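Side-chain contact in 4-oxalocrotonate tautomerase (Staphylococcus aureus, PDB 2X4K), which belongs to the tautomerase enzymes of the MIF clan and assembles from six copies of one short beta-alpha-beta chain: residues L22-T27 with A36-I41. Sequence-based numbering, arbitrary orientation. Where two conformers were deposited one is given.
Sequences LVSEVT and ANRQAI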
loop_
_atom_site.group_PDB
_atom_site.type_symbol
_atom_site.label_atom_id
_atom_site.label_comp_id
_atom_site.label_asym_id
_atom_site.label_seq_id
_atom_site.Cartn_x
_atom_site.Cartn_y
_atom_site.Cartn_z
ATOM N N LEU A 22 16.039 11.620 -3.878
ATOM C CA LEU A 22 14.902 11.298 -3.025
ATOM C C LEU A 22 15.160 10.012 -2.244
ATOM O O LEU A 22 14.951 9.956 -1.030
ATOM C CB LEU A 22 13.648 11.167 -3.889
ATOM C CG LEU A 22 12.348 10.758 -3.210
ATOM C CD1 LEU A 22 11.925 11.769 -2.160
ATOM C CD2 LEU A 22 11.263 10.574 -4.274
ATOM N N VAL A 23 15.619 8.974 -2.935
ATOM C CA VAL A 23 15.891 7.704 -2.262
ATOM C C VAL A 23 16.966 7.870 -1.182
ATOM O O VAL A 23 16.815 7.364 -0.074
ATOM C CB VAL A 23 16.277 6.589 -3.271
ATOM C CG1 VAL A 23 16.806 5.353 -2.557
ATOM C CG2 VAL A 23 15.077 6.231 -4.125
ATOM N N SER A 24 18.044 8.585 -1.492
ATOM C CA SER A 24 19.115 8.764 -0.518
ATOM C C SER A 24 18.691 9.615 0.674
ATOM O O SER A 24 18.946 9.249 1.820
ATOM C CB SER A 24 20.344 9.381 -1.188
ATOM O OG SER A 24 21.452 9.395 -0.304
ATOM N N GLU A 25 18.042 10.744 0.406
ATOM C CA GLU A 25 17.675 11.689 1.468
ATOM C C GLU A 25 16.538 11.157 2.336
ATOM O O GLU A 25 16.535 11.386 3.546
ATOM C CB GLU A 25 17.317 13.050 0.887
ATOM C CG GLU A 25 18.483 13.720 0.155
ATOM C CD GLU A 25 19.231 14.775 0.954
ATOM O OE1 GLU A 25 18.947 14.974 2.154
ATOM O OE2 GLU A 25 20.113 15.429 0.356
ATOM N N VAL A 26 15.559 10.462 1.752
ATOM C CA VAL A 26 14.503 9.841 2.548
ATOM C C VAL A 26 15.114 8.775 3.462
ATOM O O VAL A 26 14.717 8.625 4.621
ATOM C CB VAL A 26 13.395 9.245 1.654
ATOM C CG1 VAL A 26 12.534 8.258 2.435
ATOM C CG2 VAL A 26 12.537 10.361 1.052
ATOM N N THR A 27 16.077 8.027 2.936
ATOM C CA THR A 27 16.768 7.022 3.748
ATOM C C THR A 27 17.501 7.685 4.912
ATOM O O THR A 27 17.391 7.226 6.044
ATOM C CB THR A 27 17.710 6.178 2.876
ATOM O OG1 THR A 27 16.932 5.486 1.900
ATOM C CG2 THR A 27 18.461 5.149 3.691
ATOM N N ALA A 36 17.130 3.270 12.875
ATOM C CA ALA A 36 17.168 2.055 12.066
ATOM C C ALA A 36 18.523 1.910 11.391
ATOM O O ALA A 36 19.125 2.899 10.968
ATOM C CB ALA A 36 16.076 2.072 11.015
ATOM N N ASN A 37 18.991 0.668 11.294
ATOM C CA ASN A 37 20.173 0.350 10.503
ATOM C C ASN A 37 19.924 0.718 9.052
ATOM O O ASN A 37 18.898 0.345 8.493
ATOM C CB ASN A 37 20.470 -1.146 10.569
ATOM C CG ASN A 37 20.829 -1.615 11.957
ATOM O OD1 ASN A 37 21.319 -0.846 12.781
ATOM N ND2 ASN A 37 20.592 -2.894 12.223
ATOM N N ARG A 38 20.869 1.421 8.435
ATOM C CA ARG A 38 20.672 1.891 7.075
ATOM C C ARG A 38 20.408 0.745 6.095
ATOM O O ARG A 38 19.611 0.887 5.181
ATOM C CB ARG A 38 21.861 2.718 6.605
ATOM C CG ARG A 38 21.536 3.565 5.398
ATOM C CD ARG A 38 22.704 4.387 4.932
ATOM N NE ARG A 38 22.354 5.166 3.748
ATOM C CZ ARG A 38 21.783 6.371 3.766
ATOM N NH1 ARG A 38 21.479 6.968 4.906
ATOM N NH2 ARG A 38 21.497 6.989 2.629
ATOM N N GLN A 39 21.064 -0.393 6.304
ATOM C CA GLN A 39 20.923 -1.546 5.409
ATOM C C GLN A 39 19.526 -2.182 5.451
ATOM O O GLN A 39 19.191 -3.009 4.602
ATOM C CB GLN A 39 21.986 -2.609 5.718
ATOM C CG GLN A 39 21.895 -3.258 7.105
ATOM C CD GLN A 39 22.792 -2.597 8.144
ATOM O OE1 GLN A 39 22.925 -1.371 8.187
ATOM N NE2 GLN A 39 23.402 -3.413 9.000
ATOM N N ALA A 40 18.734 -1.812 6.451
ATOM C CA ALA A 40 17.382 -2.333 6.604
ATOM C C ALA A 40 16.321 -1.363 6.086
ATOM O O ALA A 40 15.128 -1.644 6.225
ATOM C CB ALA A 40 17.123 -2.634 8.070
ATOM N N ILE A 41 16.739 -0.240 5.492
ATOM C CA ILE A 41 15.795 0.790 5.052
ATOM C C ILE A 41 15.603 0.673 3.545
ATOM O O ILE A 41 16.563 0.773 2.781
ATOM C CB ILE A 41 16.278 2.210 5.401
ATOM C CG1 ILE A 41 16.456 2.353 6.916
ATOM C CG2 ILE A 41 15.278 3.250 4.879
ATOM C CD1 ILE A 41 17.160 3.639 7.340
HETATM O O HOH W 1 16.907 2.876 0.908
#
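In the beta-alpha-beta unit of this small tautomerase, the connection that leaves helix 16-34 for strand 42-48 folds back on the helix, bringing Arg38 and Ile41 against Thr27. The methyl CG2 of Thr27 sits over the centre of one face of the Arg38 guanidinium, 3.5 Å from CZ, and the two side chains cross at about a right angle. A small methyl suits this place, since it can lie close against the flat group. Arg38 gets there on a chain extended from CG to NE, with CG anti to the backbone N (chi1 -162°). Its charged end is gripped further: NH1 forms salt bridges with Asp28 and Glu31 on the same helix, and NE bonds to the Ala56 carbonyl of a second subunit, which should fix the rotation of the group. On its other side the same methyl meets Ile41, CG2 to CG2 at 3.9 Å, while Ile41 CD1 rests 3.8 Å from Thr27 O. The hydroxyl of this buried threonine is also provided for: OG1 donates to Val23 O at 2.7 Å and accepts from a water that donates as well to Ile41 O, each at 2.8 Å, so the water ties helix to loop. Such packing of a helix against its own return loop belongs to the beta-alpha-beta crossover, here joining the parallel strands 5-11 and 42-48.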